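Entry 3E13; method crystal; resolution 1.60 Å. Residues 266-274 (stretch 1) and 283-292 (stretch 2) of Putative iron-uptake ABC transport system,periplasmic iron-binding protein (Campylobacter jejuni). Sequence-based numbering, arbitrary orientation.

Stretch 1, residues 266-274: LTDSNYEFP
Stretch 2 283-292: QTVKDFGTFK

Stretch 1 enters in a helix that begins earlier in the chain; residues 266-268 belong to it. The chain leaves helical geometry at Tyr 271, where phi turns positive (63/25). Glu 272 (-90/168) and Phe 273 (-88/129) are extended. Stretch 2 is a helix over 283-288, and Gly 289 ends its run of helical angles with phi/psi of 104/169. A CB at Gly 289 would be jammed against the carbonyl O of Phe 288. Beyond it, Thr 290 (-89/154) and Phe 291 (-161/157) are extended.

The two stretches come closest in register at Tyr 271 and Val 285, whose CA atoms are 6.0 Å apart. Together they bury 348 Å². No hydrogen bond crosses between them; the fit is one of shape.

Val 285 is the central bump. Its CA-to-CB bond points toward stretch 1, and chi1 is t (173°). CG2 enters a hollow formed by Thr 267, Tyr 271 and Glu 272. Val 285 CG2 lies 3.3 Å from Tyr 271 O, 4.0 Å from Tyr 271 CB, 3.9 Å from Thr 267 OG1 and 4.2 Å from Glu 272 O. CG1 of Val 285 packs 3.5 Å from Phe 273 CE2.

The hollow is braced from within stretch 1. Thr 267, chi1 t, donates from OG1 to Glu 272 O at 2.9 Å. Glu 272 N bonds to Leu 266 O at 3.2 Å. These two bonds tie the outgoing chain back to the helix. Asn 270 ND2 also donates to Glu 272 OE1 at 2.8 Å, with CB of both residues directed away from stretch 2.

Tyr 271 has chi1 m (-53°) and chi2 -73°. Its CB points sideways, and its ring runs alongside the start of the second helix. CD1 of Tyr 271 lies 3.8 Å from Thr 284 CB, while Val 285 CG2 sits at the ring edge.

Phe 273 reaches across to the second stretch as well. Its CB points sideways, but with chi1 m (-58°) and chi2 111° the ring end comes nearer stretch 2. CZ of Phe 273 lies 3.8 Å from Phe 291 CE2 and 4.4 Å from Phe 288 CD2. The Phe 273 and Phe 291 rings meet obliquely, with centroids 5.8 Å apart and planes at 44°.

Phe 288 (chi1 m, chi2 -20°) and Phe 291 (chi1 p, chi2 109°) both direct CB toward stretch 1. Each offers a ring edge to Phe 273 CZ. The Phe 288 edge also faces the first backbone, with CE2 of Phe 288 3.9 Å from Tyr 271 O.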

# COMPACT_ATOMS: atom_id res chain seq x y z
N LEU A 266 9.17 3.93 10.62
CA LEU A 266 8.06 3.64 9.71
C LEU A 266 6.71 3.73 10.42
O LEU A 266 5.74 4.18 9.82
CB LEU A 266 8.26 2.31 9.05
CG LEU A 266 9.37 2.29 7.96
CD1 LEU A 266 9.85 0.88 7.68
CD2 LEU A 266 8.91 2.95 6.71
N THR A 267 6.64 3.33 11.70
CA THR A 267 5.38 3.51 12.42
C THR A 267 5.25 4.90 13.09
O THR A 267 4.17 5.49 13.09
CB THR A 267 5.13 2.32 13.38
OG1 THR A 267 3.80 2.38 13.90
CG2 THR A 267 6.04 2.33 14.61
N ASP A 268 6.35 5.43 13.60
CA ASP A 268 6.32 6.71 14.29
C ASP A 268 6.16 7.93 13.37
O ASP A 268 5.50 8.93 13.77
CB ASP A 268 7.53 6.90 15.16
CG ASP A 268 7.46 6.12 16.45
OD1 ASP A 268 6.56 5.24 16.71
OD2 ASP A 268 8.38 6.30 17.28
N SER A 269 6.80 7.87 12.22
CA SER A 269 6.85 8.97 11.29
C SER A 269 5.98 8.78 10.04
O SER A 269 5.58 9.77 9.45
CB SER A 269 8.30 9.28 10.88
OG SER A 269 9.02 9.75 12.04
N ASN A 270 5.68 7.54 9.68
CA ASN A 270 4.82 7.26 8.53
C ASN A 270 3.52 6.55 8.85
O ASN A 270 2.72 6.35 7.95
CB ASN A 270 5.58 6.54 7.39
CG ASN A 270 5.10 6.99 6.02
OD1 ASN A 270 5.02 8.21 5.78
ND2 ASN A 270 4.76 6.04 5.16
N TYR A 271 3.30 6.20 10.12
CA TYR A 271 2.05 5.66 10.60
C TYR A 271 1.64 4.33 9.99
O TYR A 271 0.48 3.98 10.05
CB TYR A 271 0.95 6.75 10.52
CG TYR A 271 1.49 7.98 11.24
CD1 TYR A 271 1.58 8.01 12.63
CD2 TYR A 271 2.06 9.03 10.54
CE1 TYR A 271 2.14 9.08 13.26
CE2 TYR A 271 2.60 10.10 11.17
CZ TYR A 271 2.64 10.13 12.54
OH TYR A 271 3.23 11.19 13.21
N GLU A 272 2.63 3.58 9.52
CA GLU A 272 2.40 2.24 8.98
C GLU A 272 2.54 1.23 10.09
O GLU A 272 2.97 1.56 11.20
CB GLU A 272 3.35 1.93 7.84
CG GLU A 272 3.21 2.87 6.64
CD GLU A 272 4.26 2.64 5.59
OE1 GLU A 272 5.31 3.32 5.65
OE2 GLU A 272 4.02 1.79 4.71
N PHE A 273 2.13 0.00 9.81
CA PHE A 273 2.34 -1.12 10.76
C PHE A 273 3.70 -1.75 10.47
O PHE A 273 3.99 -2.14 9.34
CB PHE A 273 1.24 -2.19 10.62
CG PHE A 273 -0.16 -1.68 10.84
CD1 PHE A 273 -1.04 -1.61 9.80
CD2 PHE A 273 -0.61 -1.37 12.11
CE1 PHE A 273 -2.35 -1.12 10.02
CE2 PHE A 273 -1.91 -0.88 12.31
CZ PHE A 273 -2.75 -0.79 11.26
N PRO A 274 4.54 -1.92 11.49
CA PRO A 274 5.82 -2.62 11.30
C PRO A 274 5.64 -4.06 10.92
O PRO A 274 4.65 -4.72 11.31
CB PRO A 274 6.48 -2.57 12.67
CG PRO A 274 5.32 -2.42 13.62
CD PRO A 274 4.32 -1.57 12.91
N GLN A 283 1.68 5.96 18.84
CA GLN A 283 0.43 6.19 19.58
C GLN A 283 -0.76 6.48 18.65
O GLN A 283 -1.87 6.04 18.90
CB GLN A 283 0.57 7.35 20.57
CG GLN A 283 1.80 7.33 21.41
CD GLN A 283 2.16 5.99 21.99
OE1 GLN A 283 3.36 5.56 21.90
NE2 GLN A 283 1.20 5.30 22.57
N THR A 284 -0.50 7.20 17.56
CA THR A 284 -1.52 7.46 16.55
C THR A 284 -2.03 6.16 15.95
O THR A 284 -3.21 5.96 15.74
CB THR A 284 -0.89 8.31 15.45
OG1 THR A 284 -0.63 9.63 15.98
CG2 THR A 284 -1.80 8.53 14.32
N VAL A 285 -1.12 5.25 15.66
CA VAL A 285 -1.53 3.99 15.06
C VAL A 285 -2.31 3.13 16.09
O VAL A 285 -3.25 2.47 15.75
CB VAL A 285 -0.30 3.22 14.52
CG1 VAL A 285 -0.64 1.86 14.04
CG2 VAL A 285 0.35 4.03 13.37
N LYS A 286 -1.92 3.13 17.35
CA LYS A 286 -2.71 2.46 18.35
C LYS A 286 -4.13 2.98 18.40
O LYS A 286 -5.08 2.23 18.58
CB LYS A 286 -2.07 2.65 19.72
CG LYS A 286 -0.72 1.98 19.89
CD LYS A 286 -0.14 2.23 21.30
CE LYS A 286 1.13 1.38 21.52
NZ LYS A 286 0.99 -0.09 21.12
N ASP A 287 -4.27 4.28 18.17
CA ASP A 287 -5.62 4.91 18.19
C ASP A 287 -6.49 4.51 17.01
O ASP A 287 -7.72 4.73 17.05
CB ASP A 287 -5.45 6.44 18.22
CG ASP A 287 -5.32 7.00 19.62
OD1 ASP A 287 -5.02 8.20 19.70
OD2 ASP A 287 -5.49 6.30 20.63
N PHE A 288 -5.91 3.95 15.95
CA PHE A 288 -6.75 3.41 14.85
C PHE A 288 -7.66 2.30 15.37
O PHE A 288 -8.78 2.11 14.87
CB PHE A 288 -5.91 2.82 13.70
CG PHE A 288 -5.05 3.81 12.94
CD1 PHE A 288 -5.30 5.19 12.96
CD2 PHE A 288 -3.98 3.34 12.23
CE1 PHE A 288 -4.46 6.06 12.29
CE2 PHE A 288 -3.14 4.19 11.52
CZ PHE A 288 -3.37 5.55 11.57
N GLY A 289 -7.20 1.57 16.38
CA GLY A 289 -7.95 0.51 17.02
C GLY A 289 -7.48 -0.88 16.62
O GLY A 289 -6.68 -1.04 15.71
N THR A 290 -7.97 -1.90 17.32
CA THR A 290 -7.65 -3.28 16.98
C THR A 290 -8.70 -3.75 15.95
O THR A 290 -9.82 -3.20 15.84
CB THR A 290 -7.66 -4.18 18.21
OG1 THR A 290 -8.90 -4.00 18.91
CG2 THR A 290 -6.53 -3.77 19.17
N PHE A 291 -8.32 -4.72 15.14
CA PHE A 291 -9.19 -5.21 14.09
C PHE A 291 -8.76 -6.59 13.60
O PHE A 291 -7.60 -6.96 13.75
CB PHE A 291 -9.23 -4.24 12.90
CG PHE A 291 -7.90 -4.04 12.22
CD1 PHE A 291 -7.66 -4.56 10.97
CD2 PHE A 291 -6.92 -3.22 12.80
CE1 PHE A 291 -6.46 -4.37 10.34
CE2 PHE A 291 -5.71 -3.02 12.18
CZ PHE A 291 -5.50 -3.59 10.92
N LYS A 292 -9.71 -7.31 13.01
CA LYS A 292 -9.44 -8.59 12.34
C LYS A 292 -8.89 -8.33 10.96
O LYS A 292 -9.46 -7.56 10.24
CB LYS A 292 -10.75 -9.36 12.18
CG LYS A 292 -11.22 -9.98 13.47
CD LYS A 292 -12.57 -10.74 13.35
CE LYS A 292 -12.83 -11.56 12.10
NZ LYS A 292 -14.23 -12.14 12.11